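Local coordinates for protein transcription factor TAU subunit SFC1 (PDB 4BJI) that contributes its DNA-binding domain to the tauA part of TFIIIC, which binds boxA promoter DNA of tRNA and similar genes and helps recruit RNA polymerase III, at residues 13-18 / 78-83; 20-25 / 95-100. All coordinates share one frame; numbering follows the deposited sequence. Where two conformers were deposited one is given.

Contact 1: residues 13-18 / 78-83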
loop_
_atom_site.group_PDB
_atom_site.type_symbol
_atom_site.label_atom_id
_atom_site.label_comp_id
_atom_site.label_asym_id
_atom_site.label_seq_id
_atom_site.Cartn_x
_atom_site.Cartn_y
_atom_site.Cartn_z
ATOM N N ILE A 13 11.405 -12.608 -2.764
ATOM C CA ILE A 13 12.002 -11.951 -3.922
ATOM C C ILE A 13 11.570 -10.509 -3.948
ATOM O O ILE A 13 10.371 -10.232 -3.837
ATOM C CB ILE A 13 11.550 -12.637 -5.229
ATOM C CG1 ILE A 13 11.952 -14.115 -5.210
ATOM C CG2 ILE A 13 12.129 -11.912 -6.444
ATOM C CD1 ILE A 13 11.245 -14.936 -6.240
ATOM N N THR A 14 12.547 -9.609 -4.019
ATOM C CA THR A 14 12.277 -8.183 -4.057
ATOM C C THR A 14 12.469 -7.620 -5.452
ATOM O O THR A 14 13.261 -8.124 -6.243
ATOM C CB THR A 14 13.127 -7.418 -3.077
ATOM O OG1 THR A 14 14.511 -7.598 -3.422
ATOM C CG2 THR A 14 12.855 -7.878 -1.663
ATOM N N THR A 15 11.691 -6.570 -5.742
ATOM C CA THR A 15 11.716 -5.861 -7.027
ATOM C C THR A 15 11.787 -4.351 -6.832
ATOM O O THR A 15 11.400 -3.801 -5.814
ATOM C CB THR A 15 10.442 -6.145 -7.901
ATOM O OG1 THR A 15 9.273 -5.942 -7.130
ATOM C CG2 THR A 15 10.457 -7.555 -8.443
ATOM N N ASN A 16 12.291 -3.683 -7.868
ATOM C CA ASN A 16 12.088 -2.248 -8.029
ATOM C C ASN A 16 11.514 -1.965 -9.415
ATOM O O ASN A 16 11.344 -2.866 -10.233
ATOM C CB ASN A 16 13.384 -1.487 -7.750
ATOM C CG ASN A 16 14.495 -1.807 -8.741
ATOM O OD1 ASN A 16 14.315 -1.714 -9.964
ATOM N ND2 ASN A 16 15.662 -2.133 -8.219
HETATM N N MSE A 17 11.234 -0.692 -9.676
HETATM C CA MSE A 17 10.536 -0.301 -10.891
HETATM C C MSE A 17 11.307 -0.565 -12.170
HETATM O O MSE A 17 10.722 -0.556 -13.264
HETATM C CB MSE A 17 10.160 1.176 -10.839
HETATM C CG MSE A 17 9.006 1.440 -9.856
HETATM SE SE MSE A 17 7.279 0.775 -10.487
HETATM C CE MSE A 17 7.041 2.059 -11.895
ATOM N N GLY A 18 12.602 -0.774 -12.042
ATOM C CA GLY A 18 13.425 -1.072 -13.199
ATOM C C GLY A 18 13.457 -2.524 -13.635
ATOM O O GLY A 18 14.057 -2.838 -14.685
ATOM N N LEU A 78 3.578 -16.966 -2.437
ATOM C CA LEU A 78 2.534 -16.445 -3.308
ATOM C C LEU A 78 2.838 -15.109 -3.964
ATOM O O LEU A 78 2.124 -14.721 -4.875
ATOM C CB LEU A 78 1.237 -16.254 -2.522
ATOM C CG LEU A 78 0.652 -17.494 -1.875
ATOM C CD1 LEU A 78 -0.530 -17.097 -1.044
ATOM C CD2 LEU A 78 0.275 -18.538 -2.921
ATOM N N SER A 79 3.835 -14.390 -3.473
ATOM C CA SER A 79 3.998 -12.984 -3.819
ATOM C C SER A 79 5.454 -12.561 -3.781
ATOM O O SER A 79 6.279 -13.250 -3.167
ATOM C CB SER A 79 3.174 -12.105 -2.865
ATOM O OG SER A 79 3.689 -12.138 -1.539
ATOM N N TYR A 80 5.737 -11.422 -4.409
ATOM C CA TYR A 80 7.039 -10.765 -4.357
ATOM C C TYR A 80 6.847 -9.369 -3.745
ATOM O O TYR A 80 5.714 -8.879 -3.657
ATOM C CB TYR A 80 7.658 -10.685 -5.770
ATOM C CG TYR A 80 6.880 -9.862 -6.773
ATOM C CD1 TYR A 80 5.817 -10.402 -7.499
ATOM C CD2 TYR A 80 7.188 -8.533 -6.988
ATOM C CE1 TYR A 80 5.101 -9.621 -8.425
ATOM C CE2 TYR A 80 6.476 -7.751 -7.875
ATOM C CZ TYR A 80 5.455 -8.295 -8.608
ATOM O OH TYR A 80 4.754 -7.480 -9.476
ATOM N N LEU A 81 7.918 -8.709 -3.343
ATOM C CA LEU A 81 7.857 -7.491 -2.556
ATOM C C LEU A 81 8.564 -6.329 -3.236
ATOM O O LEU A 81 9.736 -6.448 -3.595
ATOM C CB LEU A 81 8.535 -7.735 -1.205
ATOM C CG LEU A 81 8.721 -6.547 -0.273
ATOM C CD1 LEU A 81 7.425 -5.928 0.167
ATOM C CD2 LEU A 81 9.553 -6.966 0.968
ATOM N N TRP A 82 7.873 -5.220 -3.429
ATOM C CA TRP A 82 8.512 -4.005 -3.956
ATOM C C TRP A 82 9.307 -3.302 -2.871
ATOM O O TRP A 82 8.785 -3.087 -1.772
ATOM C CB TRP A 82 7.448 -3.037 -4.463
ATOM C CG TRP A 82 6.670 -3.573 -5.623
ATOM C CD1 TRP A 82 5.506 -4.263 -5.568
ATOM C CD2 TRP A 82 7.012 -3.490 -7.018
ATOM N NE1 TRP A 82 5.081 -4.601 -6.827
ATOM C CE2 TRP A 82 6.000 -4.147 -7.742
ATOM C CE3 TRP A 82 8.087 -2.929 -7.726
ATOM C CZ2 TRP A 82 6.037 -4.270 -9.134
ATOM C CZ3 TRP A 82 8.113 -3.039 -9.094
ATOM C CH2 TRP A 82 7.108 -3.718 -9.787
ATOM N N THR A 83 10.551 -2.927 -3.142
ATOM C CA THR A 83 11.280 -2.207 -2.080
ATOM C C THR A 83 11.426 -0.725 -2.325
ATOM O O THR A 83 12.010 -0.031 -1.508
ATOM C CB THR A 83 12.607 -2.836 -1.801
ATOM O OG1 THR A 83 13.256 -3.027 -3.038
ATOM C CG2 THR A 83 12.371 -4.186 -1.120
HETATM O O HOH W 1 8.893 -13.803 -3.427
#
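Ile13 to Thr15 run parallel to Tyr80 to Trp82, with Thr14 bridged to Leu81 and Thr15 to Trp82, and three backbone bonds zip the pair: Leu81 N to Ile13 O at 2.9 Å, Thr15 N to Leu81 O, and Thr83 N to Thr15 O. At the start of the ladder a water takes the N-H of Ile13 and donates to Ser79 O. Thr15 carries most of the side-chain contact. In one of its two modelled conformers OG1 sits between the backbone N and the carbonyl carbon (chi1 50°), which drops the hydroxyl over the face of the Trp82 indole, 3.3 Å from Trp82 CE3, while Thr15 CB makes a CH-pi contact with the six-membered ring, 4.3 Å from its centroid. The same OG1 meets the edge of the Tyr80 ring, 3.3 Å from Tyr80 CD2. In that conformer it is buried without a hydrogen-bond partner. Strand 14-15 is an outermost strand of the four-stranded mixed sheet in the helix-turn-helix family region of Sfc1, and strand 79-82 is its parallel neighbour, which pairs antiparallel with strand 90-93 on its other side. Tyr80 CE2 stands 3.3 Å above the indole plane, offset toward the rim, on the same face as Thr15 OG1. Both polar ends are engaged, Tyr80 OH by Tyr96 O and Trp82 NE1 by Thr92 OG1. Beyond the strand, Asn16 O comes to the rim of the indole, 3.4 Å from Trp82 CZ3, and Met17 SE, of a selenomethionine, approaches the six-membered ring obliquely, 4.1 Å from Trp82 CZ3. The methyls Thr14 CG2 and Thr83 CG2 touch at 3.8 Å. Just past strand 14-15, Asn16 OD1 accepts from Gly18 N in an Asx turn.

Contact 2: residues 20-25 / 95-100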
loop_
_atom_site.group_PDB
_atom_site.type_symbol
_atom_site.label_atom_id
_atom_site.label_comp_id
_atom_site.label_asym_id
_atom_site.label_seq_id
_atom_site.Cartn_x
_atom_site.Cartn_y
_atom_site.Cartn_z
ATOM N N GLU A 20 12.930 -5.991 -15.370
ATOM C CA GLU A 20 12.384 -6.242 -16.704
ATOM C C GLU A 20 11.032 -6.974 -16.653
ATOM O O GLU A 20 10.041 -6.531 -17.248
ATOM C CB GLU A 20 13.380 -7.040 -17.552
ATOM C CG GLU A 20 12.960 -7.126 -19.007
ATOM C CD GLU A 20 13.922 -7.943 -19.850
ATOM O OE1 GLU A 20 15.142 -7.897 -19.578
ATOM O OE2 GLU A 20 13.454 -8.637 -20.778
ATOM N N SER A 21 10.997 -8.078 -15.935
ATOM C CA SER A 21 9.800 -8.893 -15.795
ATOM C C SER A 21 9.592 -9.181 -14.316
ATOM O O SER A 21 10.548 -9.503 -13.609
ATOM C CB SER A 21 9.967 -10.215 -16.551
ATOM O OG SER A 21 10.305 -9.991 -17.907
ATOM N N VAL A 22 8.360 -9.074 -13.841
ATOM C CA VAL A 22 8.089 -9.400 -12.446
ATOM C C VAL A 22 8.165 -10.917 -12.195
ATOM O O VAL A 22 7.937 -11.745 -13.077
ATOM C CB VAL A 22 6.735 -8.845 -11.952
ATOM C CG1 VAL A 22 6.686 -7.352 -12.168
ATOM C CG2 VAL A 22 5.579 -9.555 -12.648
ATOM N N PRO A 23 8.465 -11.296 -10.949
ATOM C CA PRO A 23 8.544 -12.704 -10.596
ATOM C C PRO A 23 7.251 -13.475 -10.898
ATOM O O PRO A 23 6.157 -12.964 -10.628
ATOM C CB PRO A 23 8.778 -12.650 -9.081
ATOM C CG PRO A 23 9.457 -11.355 -8.851
ATOM C CD PRO A 23 8.789 -10.407 -9.816
ATOM N N THR A 24 7.379 -14.702 -11.420
ATOM C CA THR A 24 6.221 -15.539 -11.774
ATOM C C THR A 24 6.086 -16.801 -10.900
ATOM O O THR A 24 5.042 -17.454 -10.919
ATOM C CB THR A 24 6.253 -15.976 -13.243
ATOM O OG1 THR A 24 7.491 -16.640 -13.518
ATOM C CG2 THR A 24 6.133 -14.767 -14.148
ATOM N N CYS A 25 7.100 -17.068 -10.089
ATOM C CA CYS A 25 7.067 -18.207 -9.170
ATOM C C CYS A 25 7.974 -17.959 -7.959
ATOM O O CYS A 25 8.802 -17.027 -7.954
ATOM C CB CYS A 25 7.470 -19.493 -9.893
ATOM S SG CYS A 25 9.159 -19.495 -10.425
ATOM N N GLY A 95 3.265 -12.960 -11.053
ATOM C CA GLY A 95 2.812 -12.796 -12.421
ATOM C C GLY A 95 2.006 -11.542 -12.687
ATOM O O GLY A 95 1.790 -11.224 -13.855
ATOM N N TYR A 96 1.568 -10.838 -11.647
ATOM C CA TYR A 96 0.801 -9.607 -11.842
ATOM C C TYR A 96 1.789 -8.435 -11.860
ATOM O O TYR A 96 2.573 -8.276 -10.918
ATOM C CB TYR A 96 -0.209 -9.402 -10.718
ATOM C CG TYR A 96 -1.045 -8.147 -10.872
ATOM C CD1 TYR A 96 -2.088 -8.102 -11.781
ATOM C CD2 TYR A 96 -0.812 -7.018 -10.123
ATOM C CE1 TYR A 96 -2.855 -6.948 -11.938
ATOM C CE2 TYR A 96 -1.561 -5.892 -10.263
ATOM C CZ TYR A 96 -2.572 -5.851 -11.179
ATOM O OH TYR A 96 -3.316 -4.698 -11.302
ATOM N N ASP A 97 1.784 -7.649 -12.939
ATOM C CA ASP A 97 2.665 -6.482 -13.080
ATOM C C ASP A 97 1.818 -5.215 -13.020
ATOM O O ASP A 97 1.162 -4.844 -13.991
ATOM C CB ASP A 97 3.435 -6.537 -14.402
ATOM C CG ASP A 97 4.522 -5.490 -14.486
ATOM O OD1 ASP A 97 4.504 -4.521 -13.697
ATOM O OD2 ASP A 97 5.432 -5.673 -15.332
ATOM N N PRO A 98 1.825 -4.527 -11.873
ATOM C CA PRO A 98 0.976 -3.339 -11.712
ATOM C C PRO A 98 1.442 -2.181 -12.562
ATOM O O PRO A 98 0.701 -1.186 -12.719
ATOM C CB PRO A 98 1.093 -3.030 -10.222
ATOM C CG PRO A 98 2.481 -3.573 -9.824
ATOM C CD PRO A 98 2.597 -4.862 -10.657
ATOM N N ARG A 99 2.632 -2.286 -13.161
ATOM C CA ARG A 99 3.096 -1.230 -14.050
ATOM C C ARG A 99 2.437 -1.358 -15.410
ATOM O O ARG A 99 2.511 -0.433 -16.256
ATOM C CB ARG A 99 4.623 -1.329 -14.264
ATOM C CG ARG A 99 5.414 -1.304 -13.000
ATOM C CD ARG A 99 6.868 -1.680 -13.250
ATOM N NE ARG A 99 6.980 -3.037 -13.773
ATOM C CZ ARG A 99 8.127 -3.570 -14.161
ATOM N NH1 ARG A 99 9.260 -2.868 -14.041
ATOM N NH2 ARG A 99 8.132 -4.801 -14.658
ATOM N N LYS A 100 1.790 -2.487 -15.682
ATOM C CA LYS A 100 1.157 -2.729 -16.981
ATOM C C LYS A 100 -0.350 -2.585 -16.974
ATOM O O LYS A 100 -1.009 -2.711 -18.015
ATOM C CB LYS A 100 1.470 -4.117 -17.515
ATOM C CG LYS A 100 2.911 -4.386 -17.794
ATOM C CD LYS A 100 2.985 -5.717 -18.528
ATOM C CE LYS A 100 4.399 -6.229 -18.736
ATOM N NZ LYS A 100 5.288 -5.248 -19.417
HETATM O O HOH W 2 6.439 -8.169 -15.896
#
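The guanidinium of Arg99 meets Val22 CG1 and Glu20 O obliquely, both through NH2, while the Asp97 carboxylate meets it edge-on, with a water lying near the same plane. Val22 CG1 lies 3.7 Å from Asp97 CG and touches both carboxylate oxygens as well, so the methyl packs on a salt bridge. Arg99 grips Asp97 side-on: NE reaches OD1 at 2.9 Å and nearly straight (171°), on the syn lone pair, and NH2 reaches OD2, 28° out of the carboxylate plane. OD1 takes a second bond from Arg99 N, above the carboxylate plane, which makes an Asx turn within the type I turn from Asp97 to Lys100. Two bonds to the guanidinium and one to the backbone should hold the carboxylate's rotation. The water lies 3.0 Å from Val22 N, whose N-H it accepts, and donates to Asp97 OD2.

The other methyl, Val22 CG2, rests 3.7 Å from Tyr96 O. Further along, Gly95 N donates to Pro23 O at 2.9 Å, the one direct hydrogen bond between the segments; Gly95 has a positive phi (84°), which favours glycine. Arg99 NH1 bonds Met17 O and Val19 O, tying the turn to the loop after strand 14-15. Both segments are loops beside the four-stranded sheet, one leading to helix 35-50 and the other leaving strand 90-93, with Val22, Pro23 and Pro98 packed on Tyr80 of strand 79-82.

In the fold
The two contacts interlock along the chain, in the order 13-18, 20-25, 78-83, 95-100, and all four segments belong to the helix-turn-helix family region. Their centres are about 9 Å apart, on the same side of the chain's centre. Contact 1 joins neighbouring strands of the mixed sheet; contact 2 joins the loops that follow strands 14-15 and 90-93. Residues of one touch the other directly: Tyr80 OH packs 3.3 Å from Val22 CG1, and Thr15 CG2, in the conformer described, packs on Pro23 CD. Sheet margin and loops therefore form one continuous piece of this DNA-binding domain.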